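CghA (Chaetomium globosum, PDB 6KBC) belongs to the Diels-Alderase family, fungal proteins of the calycin clan with two beta-strand-rich domains, and holds the ligand WK1 in a pocket. Local coordinates at residues Val245-Gly250 and Phe341-His346; Tyr252-Met257 and Val369-Gly374. All coordinates share one frame; numbering follows the deposited sequence.

Contact 1 of 2, residues Val245-Gly250 and Phe341-His346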
loop_
_atom_site.group_PDB
_atom_site.type_symbol
_atom_site.label_atom_id
_atom_site.label_comp_id
_atom_site.label_asym_id
_atom_site.label_seq_id
_atom_site.Cartn_x
_atom_site.Cartn_y
_atom_site.Cartn_z
ATOM N N VAL A 245 1.886 -5.873 -1.371
ATOM C CA VAL A 245 0.983 -6.917 -1.851
ATOM C C VAL A 245 -0.383 -6.711 -1.232
ATOM O O VAL A 245 -0.494 -6.497 -0.022
ATOM C CB VAL A 245 1.452 -8.341 -1.480
ATOM C CG1 VAL A 245 0.443 -9.368 -1.956
ATOM C CG2 VAL A 245 2.813 -8.643 -2.030
ATOM N N ARG A 246 -1.428 -6.860 -2.041
ATOM C CA ARG A 246 -2.755 -7.146 -1.504
ATOM C C ARG A 246 -3.382 -8.186 -2.406
ATOM O O ARG A 246 -3.461 -7.973 -3.616
ATOM C CB ARG A 246 -3.639 -5.903 -1.436
ATOM C CG ARG A 246 -4.974 -6.216 -0.738
ATOM C CD ARG A 246 -5.972 -5.080 -0.854
ATOM N NE ARG A 246 -5.397 -3.779 -0.527
ATOM C CZ ARG A 246 -5.076 -3.372 0.700
ATOM N NH1 ARG A 246 -5.277 -4.158 1.755
ATOM N NH2 ARG A 246 -4.582 -2.152 0.869
ATOM N N ALA A 247 -3.798 -9.312 -1.835
ATOM C CA ALA A 247 -4.307 -10.401 -2.652
ATOM C C ALA A 247 -5.377 -11.153 -1.886
ATOM O O ALA A 247 -5.335 -11.239 -0.658
ATOM C CB ALA A 247 -3.211 -11.392 -3.052
ATOM N N GLN A 248 -6.291 -11.754 -2.638
ATOM C CA GLN A 248 -7.328 -12.618 -2.084
ATOM C C GLN A 248 -7.390 -13.889 -2.916
ATOM O O GLN A 248 -7.409 -13.821 -4.149
ATOM C CB GLN A 248 -8.696 -11.926 -2.080
ATOM C CG GLN A 248 -9.818 -12.852 -1.553
ATOM C CD GLN A 248 -11.163 -12.160 -1.464
ATOM O OE1 GLN A 248 -11.573 -11.456 -2.384
ATOM N NE2 GLN A 248 -11.833 -12.323 -0.334
ATOM N N ALA A 249 -7.391 -15.040 -2.250
ATOM C CA ALA A 249 -7.480 -16.332 -2.936
ATOM C C ALA A 249 -8.274 -17.271 -2.044
ATOM O O ALA A 249 -7.797 -17.657 -0.974
ATOM C CB ALA A 249 -6.096 -16.915 -3.241
ATOM N N GLY A 250 -9.476 -17.639 -2.473
ATOM C CA GLY A 250 -10.334 -18.458 -1.650
ATOM C C GLY A 250 -10.613 -17.776 -0.328
ATOM O O GLY A 250 -10.961 -16.597 -0.280
ATOM N N PHE A 341 1.916 -19.040 -1.162
ATOM C CA PHE A 341 1.179 -18.557 -2.312
ATOM C C PHE A 341 2.159 -18.086 -3.362
ATOM O O PHE A 341 3.167 -17.445 -3.048
ATOM C CB PHE A 341 0.222 -17.403 -1.956
ATOM C CG PHE A 341 -0.734 -17.749 -0.862
ATOM C CD1 PHE A 341 -1.942 -18.372 -1.156
ATOM C CD2 PHE A 341 -0.416 -17.485 0.459
ATOM C CE1 PHE A 341 -2.845 -18.694 -0.132
ATOM C CE2 PHE A 341 -1.308 -17.812 1.476
ATOM C CZ PHE A 341 -2.511 -18.427 1.170
ATOM N N ASP A 342 1.847 -18.393 -4.607
ATOM C CA ASP A 342 2.579 -17.839 -5.730
ATOM C C ASP A 342 1.741 -16.731 -6.324
ATOM O O ASP A 342 0.552 -16.929 -6.619
ATOM C CB ASP A 342 2.899 -18.915 -6.766
ATOM C CG ASP A 342 4.079 -19.778 -6.338
ATOM O OD1 ASP A 342 4.624 -19.542 -5.228
ATOM O OD2 ASP A 342 4.482 -20.657 -7.113
ATOM N N LEU A 343 2.340 -15.563 -6.455
ATOM C CA LEU A 343 1.677 -14.395 -7.014
ATOM C C LEU A 343 2.380 -14.116 -8.330
ATOM O O LEU A 343 3.492 -13.581 -8.341
ATOM C CB LEU A 343 1.768 -13.207 -6.070
ATOM C CG LEU A 343 0.761 -13.192 -4.910
ATOM C CD1 LEU A 343 0.960 -14.356 -3.982
ATOM C CD2 LEU A 343 0.973 -11.911 -4.170
ATOM N N ARG A 344 1.758 -14.494 -9.438
ATOM C CA ARG A 344 2.439 -14.423 -10.723
ATOM C C ARG A 344 1.910 -13.247 -11.516
ATOM O O ARG A 344 0.697 -13.018 -11.568
ATOM C CB ARG A 344 2.312 -15.740 -11.497
ATOM C CG ARG A 344 3.022 -16.849 -10.739
ATOM C CD ARG A 344 2.903 -18.209 -11.407
ATOM N NE ARG A 344 3.663 -19.194 -10.648
ATOM C CZ ARG A 344 4.962 -19.422 -10.819
ATOM N NH1 ARG A 344 5.651 -18.729 -11.729
ATOM N NH2 ARG A 344 5.575 -20.337 -10.075
ATOM N N HIS A 345 2.840 -12.496 -12.116
ATOM C CA HIS A 345 2.515 -11.291 -12.866
ATOM C C HIS A 345 1.575 -11.616 -14.015
ATOM O O HIS A 345 1.961 -12.320 -14.957
ATOM C CB HIS A 345 3.785 -10.651 -13.418
ATOM C CG HIS A 345 4.745 -10.207 -12.354
ATOM N ND1 HIS A 345 6.100 -10.092 -12.578
ATOM C CD2 HIS A 345 4.539 -9.839 -11.066
ATOM C CE1 HIS A 345 6.692 -9.681 -11.469
ATOM N NE2 HIS A 345 5.764 -9.505 -10.540
ATOM N N HIS A 346 0.355 -11.090 -13.945
ATOM C CA HIS A 346 -0.659 -11.327 -14.956
ATOM C C HIS A 346 -0.830 -10.148 -15.895
ATOM O O HIS A 346 -0.941 -10.337 -17.104
ATOM C CB HIS A 346 -2.003 -11.658 -14.295
ATOM C CG HIS A 346 -3.099 -11.890 -15.284
ATOM N ND1 HIS A 346 -3.226 -13.069 -15.987
ATOM C CD2 HIS A 346 -4.097 -11.080 -15.717
ATOM C CE1 HIS A 346 -4.260 -12.978 -16.805
ATOM N NE2 HIS A 346 -4.809 -11.784 -16.657
#
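Val245 and Leu343 reach toward each other tip to tip, and apolar packing is all that joins the two strands here. CG1 of Val245 meets CD2 of Leu343 at 3.4 Å, tighter than usual for two methyl carbons. The valine torsion sets this up: CG1 lies anti to the backbone N (chi1 178°). The same leucine methyl, CD2, also lies 4.4 Å from CB of Ala247, a looser touch beside the first. Val371 and Thr388 of the intervening strands pack on Leu343 as well, so the two segments meet across the interior of the curled C-terminal sheet rather than as paired neighbours in it.

Charged groups are kept apart from this core. Within 341-346, NH2 of Arg344 forms a salt bridge with OD2 of Asp342 at 3.2 Å, approaching from above the carboxylate plane (43° out of it), while OD1 of Asp342 pairs with Arg326. On 245-250, the CB of Arg246 points away from the other segment, and its guanidinium bridges Asp52 and Asp227. With no hydrogen bond across the contact, its contribution is one of shape and burial: three hydrocarbon side chains meet without polar direction.

Contact 2 of 2, residues Tyr252-Met257 and Val369-Gly374; sequences YVMAVM and VEVTGG. With WK1 ((2S)-3-[(2S,4E)-4-[[(1R,2S,4aR,6S,8R,8aS)-2-[(E)-but-2-en-2-yl]-6,8-dimethyl-1,2,4a,5,6,7,8,8a-octahydronaphthalen-1-yl]-oxidanyl-methylidene]-3,5-bis(oxidanylidene)pyrrolidin-2-yl]-2-methyl-2-oxidanyl-propanoic acid), chain B.
Tyr252 and Gly374 make the closer of the two touches between these strands: CE2 of the Tyr252 ring stands 4.1 Å from CA of Gly374, where no side chain intervenes. The backbone angles of Gly374 are ones that a residue without CB takes up easily, since a CB would crowd the carbonyl O of Gly373. Around the tyrosine the packing is dense: Phe341 meets its ring edge-to-face and Trp339 at a steep angle, while the OH of the buried Tyr252 is hydrogen-bonded to Glu380 and Arg277.

Further along, the fit slackens. Met254 CE and Val371 CG1 only graze each other at 4.5 Å, while Phe341 packs on Met254 and Leu343 on Val371. The two strands belong to one curled sheet of the C-terminal domain, with strands 239-249 and 382-392 between them in its order, so they face each other across its interior, an arrangement consistent with the barrel-like build of calycins. On the more open side of 369-374, Glu370 and Thr372 are partly exposed, and OE2 of Glu370 is hydrogen-bonded to His383.

Met257, on the other face of strand 252-257, takes no part in this packing and belongs to the ligand pocket. Its CG is anti to the backbone N (chi1 -173°), and the chain then bends at both chi2 and chi3. SD of Met257 thus comes to 3.4 Å from C6 of WK1, with CE 3.5 Å from C7 of WK1, so that sulfur and methyl both lie against ring carbons of the ligand.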
loop_
_atom_site.group_PDB
_atom_site.type_symbol
_atom_site.label_atom_id
_atom_site.label_comp_id
_atom_site.label_asym_id
_atom_site.label_seq_id
_atom_site.Cartn_x
_atom_site.Cartn_y
_atom_site.Cartn_z
ATOM N N TYR A 252 -8.449 -16.851 1.785
ATOM C CA TYR A 252 -7.249 -16.157 2.241
ATOM C C TYR A 252 -7.232 -14.724 1.749
ATOM O O TYR A 252 -7.484 -14.457 0.564
ATOM C CB TYR A 252 -5.989 -16.880 1.761
ATOM C CG TYR A 252 -5.840 -18.238 2.355
ATOM C CD1 TYR A 252 -5.584 -18.398 3.708
ATOM C CD2 TYR A 252 -6.017 -19.369 1.580
ATOM C CE1 TYR A 252 -5.459 -19.662 4.257
ATOM C CE2 TYR A 252 -5.906 -20.620 2.112
ATOM C CZ TYR A 252 -5.625 -20.763 3.452
ATOM O OH TYR A 252 -5.504 -22.029 3.977
ATOM N N VAL A 253 -6.897 -13.810 2.652
ATOM C CA VAL A 253 -6.602 -12.430 2.301
ATOM C C VAL A 253 -5.219 -12.117 2.848
ATOM O O VAL A 253 -4.937 -12.389 4.018
ATOM C CB VAL A 253 -7.656 -11.465 2.859
ATOM C CG1 VAL A 253 -7.190 -10.028 2.722
ATOM C CG2 VAL A 253 -8.983 -11.671 2.120
ATOM N N MET A 254 -4.360 -11.568 2.003
ATOM C CA MET A 254 -2.986 -11.293 2.404
ATOM C C MET A 254 -2.597 -9.887 1.996
ATOM O O MET A 254 -2.985 -9.402 0.925
ATOM C CB MET A 254 -1.985 -12.309 1.822
ATOM C CG MET A 254 -1.723 -12.224 0.335
ATOM S SD MET A 254 -1.451 -13.846 -0.446
ATOM C CE MET A 254 -2.938 -14.787 -0.049
ATOM N N ALA A 255 -1.853 -9.221 2.876
ATOM C CA ALA A 255 -1.412 -7.864 2.618
ATOM C C ALA A 255 -0.005 -7.729 3.167
ATOM O O ALA A 255 0.302 -8.259 4.234
ATOM C CB ALA A 255 -2.356 -6.829 3.243
ATOM N N VAL A 256 0.863 -7.087 2.400
ATOM C CA VAL A 256 2.293 -7.110 2.688
ATOM C C VAL A 256 2.869 -5.745 2.391
ATOM O O VAL A 256 2.544 -5.129 1.374
ATOM C CB VAL A 256 3.052 -8.174 1.854
ATOM C CG1 VAL A 256 4.568 -8.063 2.088
ATOM C CG2 VAL A 256 2.576 -9.571 2.201
ATOM N N MET A 257 3.750 -5.283 3.269
ATOM C CA MET A 257 4.685 -4.206 2.955
ATOM C C MET A 257 6.023 -4.718 3.463
ATOM O O MET A 257 6.219 -4.781 4.681
ATOM C CB MET A 257 4.286 -2.889 3.626
ATOM C CG MET A 257 5.125 -1.673 3.194
ATOM S SD MET A 257 5.676 -1.557 1.472
ATOM C CE MET A 257 4.135 -1.009 0.787
ATOM N N VAL A 369 -1.754 -9.601 -10.170
ATOM C CA VAL A 369 -1.144 -10.918 -10.076
ATOM C C VAL A 369 -2.240 -11.963 -9.974
ATOM O O VAL A 369 -3.278 -11.744 -9.351
ATOM C CB VAL A 369 -0.181 -11.034 -8.874
ATOM C CG1 VAL A 369 1.086 -10.191 -9.126
ATOM C CG2 VAL A 369 -0.895 -10.573 -7.599
ATOM N N GLU A 370 -1.982 -13.122 -10.562
ATOM C CA GLU A 370 -2.793 -14.298 -10.311
ATOM C C GLU A 370 -2.185 -15.046 -9.133
ATOM O O GLU A 370 -0.963 -15.205 -9.049
ATOM C CB GLU A 370 -2.830 -15.192 -11.546
ATOM C CG GLU A 370 -3.878 -16.284 -11.487
ATOM C CD GLU A 370 -4.068 -16.941 -12.847
ATOM O OE1 GLU A 370 -3.362 -16.536 -13.804
ATOM O OE2 GLU A 370 -4.948 -17.815 -12.972
ATOM N N VAL A 371 -3.040 -15.509 -8.225
ATOM C CA VAL A 371 -2.618 -16.056 -6.937
ATOM C C VAL A 371 -3.033 -17.518 -6.861
ATOM O O VAL A 371 -4.191 -17.856 -7.134
ATOM C CB VAL A 371 -3.228 -15.252 -5.773
ATOM C CG1 VAL A 371 -2.721 -15.765 -4.423
ATOM C CG2 VAL A 371 -2.924 -13.773 -5.952
ATOM N N THR A 372 -2.092 -18.379 -6.486
ATOM C CA THR A 372 -2.337 -19.798 -6.263
ATOM C C THR A 372 -1.630 -20.238 -4.989
ATOM O O THR A 372 -0.620 -19.656 -4.605
ATOM C CB THR A 372 -1.851 -20.640 -7.463
ATOM O OG1 THR A 372 -0.419 -20.568 -7.530
ATOM C CG2 THR A 372 -2.443 -20.138 -8.772
ATOM N N GLY A 373 -2.180 -21.254 -4.321
ATOM C CA GLY A 373 -1.490 -21.872 -3.204
ATOM C C GLY A 373 -2.398 -22.281 -2.059
ATOM O O GLY A 373 -3.526 -22.729 -2.286
ATOM N N GLY A 374 -1.925 -22.151 -0.825
ATOM C CA GLY A 374 -2.740 -22.507 0.317
ATOM C C GLY A 374 -1.894 -23.116 1.414
ATOM O O GLY A 374 -0.677 -22.941 1.447
HETATM O O WK1 B . 3.857 7.329 -9.241
HETATM C C17 WK1 B . 3.122 6.439 -8.900
HETATM O O1 WK1 B . 1.999 6.343 -9.307
HETATM C C19 WK1 B . 3.593 5.408 -7.957
HETATM O O2 WK1 B . 4.941 5.532 -7.658
HETATM C C18 WK1 B . 3.442 4.062 -8.597
HETATM C C20 WK1 B . 2.762 5.649 -6.727
HETATM C C22 WK1 B . 2.810 4.491 -5.816
HETATM N N WK1 B . 1.923 4.486 -4.669
HETATM C C21 WK1 B . 2.598 4.115 -3.586
HETATM O O5 WK1 B . 2.029 4.001 -2.408
HETATM C C23 WK1 B . 4.084 4.153 -5.223
HETATM O O4 WK1 B . 5.228 4.048 -5.867
HETATM C C24 WK1 B . 4.029 3.877 -3.829
HETATM C C16 WK1 B . 5.130 3.475 -2.960
HETATM O O3 WK1 B . 6.282 3.336 -3.491
HETATM C C9 WK1 B . 4.881 3.109 -1.557
HETATM C C8 WK1 B . 4.462 1.621 -1.729
HETATM C C12 WK1 B . 3.586 1.231 -2.901
HETATM C C13 WK1 B . 2.280 1.125 -2.808
HETATM C C90 WK1 B . 1.444 0.746 -3.983
HETATM C C14 WK1 B . 4.202 0.953 -4.225
HETATM C C7 WK1 B . 5.652 0.713 -1.809
HETATM C C6 WK1 B . 6.560 0.779 -0.872
HETATM C C3 WK1 B . 6.493 1.951 0.055
HETATM C C4 WK1 B . 6.083 3.237 -0.633
HETATM C C5 WK1 B . 5.773 4.242 0.460
HETATM C C11 WK1 B . 5.543 5.595 -0.135
HETATM C C2 WK1 B . 7.673 2.149 0.971
HETATM C C1 WK1 B . 7.151 2.970 2.107
HETATM C C10 WK1 B . 8.085 3.120 3.262
HETATM C C WK1 B . 6.814 4.323 1.560
#

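In the fold
The centres of contacts 1 and 2 lie only 4 Å apart, both inside the C-terminal domain. Along the chain the segments come as 245-250, 252-257, 341-346 and 369-374, so the two contacts cross. The first two belong to successive antiparallel strands, with Val245 O 2.8 Å from Val256 N, a probable hydrogen bond. Segments 341-346 and 369-374 are likewise antiparallel neighbours, Asp342 N lying 2.8 Å from Thr372 O. Two pairs of neighbouring strands in one sheet, separated by strand 382-392, therefore face each other through a common hydrocarbon core; strand 252-261 lends one face to it, while Met257 on its other face lies in the WK1 pocket.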